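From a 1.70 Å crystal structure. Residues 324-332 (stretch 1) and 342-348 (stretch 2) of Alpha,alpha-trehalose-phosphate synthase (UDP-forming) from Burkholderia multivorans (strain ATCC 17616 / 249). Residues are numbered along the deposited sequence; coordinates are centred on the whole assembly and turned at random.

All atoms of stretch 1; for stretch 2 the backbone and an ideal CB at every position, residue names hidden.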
# COMPACT_ATOMS: atom_id res chain seq x y z
N LEU A 324 10.19 21.47 2.10
CA LEU A 324 9.18 22.33 2.71
C LEU A 324 9.60 23.79 2.71
O LEU A 324 8.76 24.68 2.56
CB LEU A 324 8.89 21.88 4.14
CG LEU A 324 8.21 20.53 4.30
CD1 LEU A 324 7.96 20.27 5.78
CD2 LEU A 324 6.90 20.50 3.52
N GLU A 325 10.89 24.05 2.91
CA GLU A 325 11.37 25.43 2.81
C GLU A 325 11.13 25.98 1.41
O GLU A 325 10.73 27.14 1.25
CB GLU A 325 12.84 25.51 3.20
CG GLU A 325 13.03 25.36 4.71
CD GLU A 325 14.47 25.14 5.16
OE1 GLU A 325 14.70 25.25 6.38
OE2 GLU A 325 15.36 24.84 4.33
N GLY A 326 11.33 25.16 0.38
CA GLY A 326 11.05 25.61 -0.98
C GLY A 326 9.58 25.87 -1.21
O GLY A 326 9.21 26.86 -1.86
N GLU A 327 8.71 25.01 -0.67
CA GLU A 327 7.27 25.20 -0.82
C GLU A 327 6.80 26.45 -0.07
O GLU A 327 6.04 27.26 -0.61
CB GLU A 327 6.51 23.96 -0.33
CG GLU A 327 6.48 22.81 -1.32
CD GLU A 327 5.89 23.22 -2.66
OE1 GLU A 327 6.65 23.53 -3.59
OE2 GLU A 327 4.65 23.25 -2.77
N ALA A 328 7.24 26.61 1.18
CA ALA A 328 6.90 27.83 1.92
C ALA A 328 7.43 29.06 1.19
O ALA A 328 6.73 30.08 1.08
CB ALA A 328 7.45 27.75 3.35
N GLY A 329 8.67 28.99 0.69
CA GLY A 329 9.22 30.11 -0.05
C GLY A 329 8.39 30.46 -1.27
O GLY A 329 8.17 31.63 -1.57
N ARG A 330 7.93 29.44 -2.00
CA ARG A 330 7.12 29.70 -3.19
C ARG A 330 5.77 30.29 -2.82
O ARG A 330 5.32 31.26 -3.43
CB ARG A 330 6.94 28.41 -3.99
CG ARG A 330 6.21 28.61 -5.30
CD ARG A 330 6.00 27.29 -6.02
NE ARG A 330 5.28 26.34 -5.17
CZ ARG A 330 3.98 26.40 -4.96
NH1 ARG A 330 3.27 27.36 -5.54
NH2 ARG A 330 3.39 25.50 -4.17
N ILE A 331 5.11 29.72 -1.81
CA ILE A 331 3.76 30.17 -1.45
C ILE A 331 3.80 31.56 -0.83
O ILE A 331 2.96 32.42 -1.14
CB ILE A 331 3.10 29.13 -0.53
CG1 ILE A 331 2.88 27.82 -1.29
CG2 ILE A 331 1.79 29.64 0.04
CD1 ILE A 331 2.52 26.62 -0.38
N ASN A 332 4.78 31.82 0.04
CA ASN A 332 4.94 33.17 0.56
C ASN A 332 5.31 34.15 -0.56
O ASN A 332 4.82 35.28 -0.59
CB ASN A 332 5.96 33.17 1.70
CG ASN A 332 5.42 32.49 2.95
OD1 ASN A 332 4.20 32.48 3.17
ND2 ASN A 332 6.30 31.88 3.75
N UNK A 342 2.12 34.51 4.74
CA UNK A 342 1.06 33.49 4.72
C UNK A 342 1.38 32.23 5.51
O UNK A 342 0.52 31.71 6.24
CB UNK A 342 0.76 33.10 3.27
N UNK A 343 2.59 31.69 5.37
CA UNK A 343 2.99 30.46 6.04
C UNK A 343 4.20 30.77 6.91
O UNK A 343 5.28 31.09 6.40
CB UNK A 343 3.30 29.35 5.03
N UNK A 344 4.01 30.68 8.22
CA UNK A 344 5.13 30.70 9.16
C UNK A 344 5.56 29.27 9.41
O UNK A 344 4.80 28.47 9.96
CB UNK A 344 4.76 31.40 10.47
N UNK A 345 6.78 28.93 8.99
CA UNK A 345 7.28 27.56 9.06
C UNK A 345 8.45 27.56 10.03
O UNK A 345 9.51 28.14 9.74
CB UNK A 345 7.69 27.03 7.68
N UNK A 346 8.25 26.93 11.19
CA UNK A 346 9.13 27.07 12.34
C UNK A 346 9.73 25.71 12.67
O UNK A 346 9.02 24.82 13.14
CB UNK A 346 8.38 27.64 13.54
N UNK A 347 11.03 25.56 12.42
CA UNK A 347 11.77 24.33 12.72
C UNK A 347 12.30 24.42 14.15
O UNK A 347 13.50 24.51 14.40
CB UNK A 347 12.91 24.11 11.73
N UNK A 348 11.36 24.41 15.10
CA UNK A 348 11.63 24.79 16.48
C UNK A 348 10.85 23.89 17.44
O UNK A 348 9.75 23.42 17.13
CB UNK A 348 11.27 26.26 16.71

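A helix carrying Leu324, Ala328, Ile331 and Asn332 on one side runs nearly antiparallel to the strand, at 158° between their directions, so the strand is read from the Asn332 end of the helix toward the Leu324 end.

Position 342 directs its CB toward the helix, with the ideal CB 3.5 Å from Asn332 OD1 and 4.8 Å from Ile331 CG2. The phi/psi of -58/-45 allows many residues; a compact one that tolerates the oxygen beside it, with an apolar surface toward Ile331, would suit, and proline is one choice. The residue is Pro342. Its CD lies 3.2 Å from Asn332 OD1; its nitrogen has no hydrogen to share, and that oxygen is hydrogen-bonded to the nitrogen of 343.

At 343 the backbone itself is addressed: the N of 343 donates to Asn332 OD1 at 2.8 Å, and its O accepts from Asn332 ND2 at 2.9 Å. One carboxamide thus clasps both polar groups of one residue, whatever its side chain, although proline would lack the hydrogen. The CB points toward the helix, its ideal position 4.8 Å from Ala328 CB and 5.2 Å from Ile331 CG2, and the extended phi/psi of -121/113 favours a beta-branched residue such as valine or isoleucine, though leucine is also possible. Ile343 is found, its CD1 reaching Ile331 CG2 at 3.7 Å and its CG2 lying 4.4 Å from Ala328 CB.

Position 344 points away, in the alternation expected of a strand, and the helix sets no demand; a polar or any other strand-compatible residue would do. It is Gln344.

Position 345 returns toward the helix, its ideal CB 4.4 Å from Ala328 CB. Beside that small methyl, a long or flat side chain can run on toward Leu324 and the aliphatic part of Glu325; leucine, methionine or an aromatic would be plausible. Tyr345 takes the t rotamer and extends that way. Glu325 CG sits at the ring edge, 3.7 Å from Tyr345 CE2, while Leu324 CB is 3.9 Å from the same CE2 and Leu324 CD1 is 3.7 Å from Tyr345 OH.

Position 346 is out of reach of the helix, which leaves the choice open; it is Leu346.

At 347 the CB points toward the helix without closely approaching it, and the Glu325 carboxylate makes a donor-bearing residue reasonable. Asn347 instead uses its amide within its own stretch: Asn347 ND2 donates to Tyr345 OH at 2.7 Å.

Position 348, again out of reach, could be almost anything; Arg348 NH1 makes a weak hydrogen bond to Asn347 O at 3.0 Å.

Stretch 2, residues 342-348: PIQYLNR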
# COMPACT_ATOMS: atom_id res chain seq x y z
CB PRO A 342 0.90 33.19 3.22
CG PRO A 342 1.29 34.48 2.54
CD PRO A 342 2.37 35.10 3.41
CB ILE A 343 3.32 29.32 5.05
CG1 ILE A 343 2.08 28.95 4.24
CG2 ILE A 343 3.81 28.08 5.83
CD1 ILE A 343 2.35 27.80 3.24
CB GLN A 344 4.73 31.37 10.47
CG GLN A 344 4.27 32.80 10.29
CD GLN A 344 3.72 33.39 11.57
OE1 GLN A 344 2.58 33.86 11.61
NE2 GLN A 344 4.54 33.36 12.63
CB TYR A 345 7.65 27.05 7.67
CG TYR A 345 8.39 25.74 7.69
CD1 TYR A 345 8.04 24.73 8.57
CD2 TYR A 345 9.45 25.52 6.83
CE1 TYR A 345 8.73 23.55 8.60
CE2 TYR A 345 10.15 24.34 6.85
CZ TYR A 345 9.78 23.36 7.73
OH TYR A 345 10.48 22.19 7.75
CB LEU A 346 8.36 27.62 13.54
CG LEU A 346 7.86 29.05 13.31
CD1 LEU A 346 6.76 29.42 14.30
CD2 LEU A 346 9.05 30.01 13.42
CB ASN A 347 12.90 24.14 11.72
CG ASN A 347 12.40 23.90 10.31
OD1 ASN A 347 12.57 24.74 9.42
ND2 ASN A 347 11.77 22.76 10.11
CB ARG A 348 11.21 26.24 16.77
CG ARG A 348 11.70 27.27 15.79
CD ARG A 348 13.12 27.69 16.09
NE ARG A 348 13.64 28.61 15.08
CZ ARG A 348 14.52 28.28 14.14
NH1 ARG A 348 15.00 27.04 14.09
NH2 ARG A 348 14.92 29.18 13.25
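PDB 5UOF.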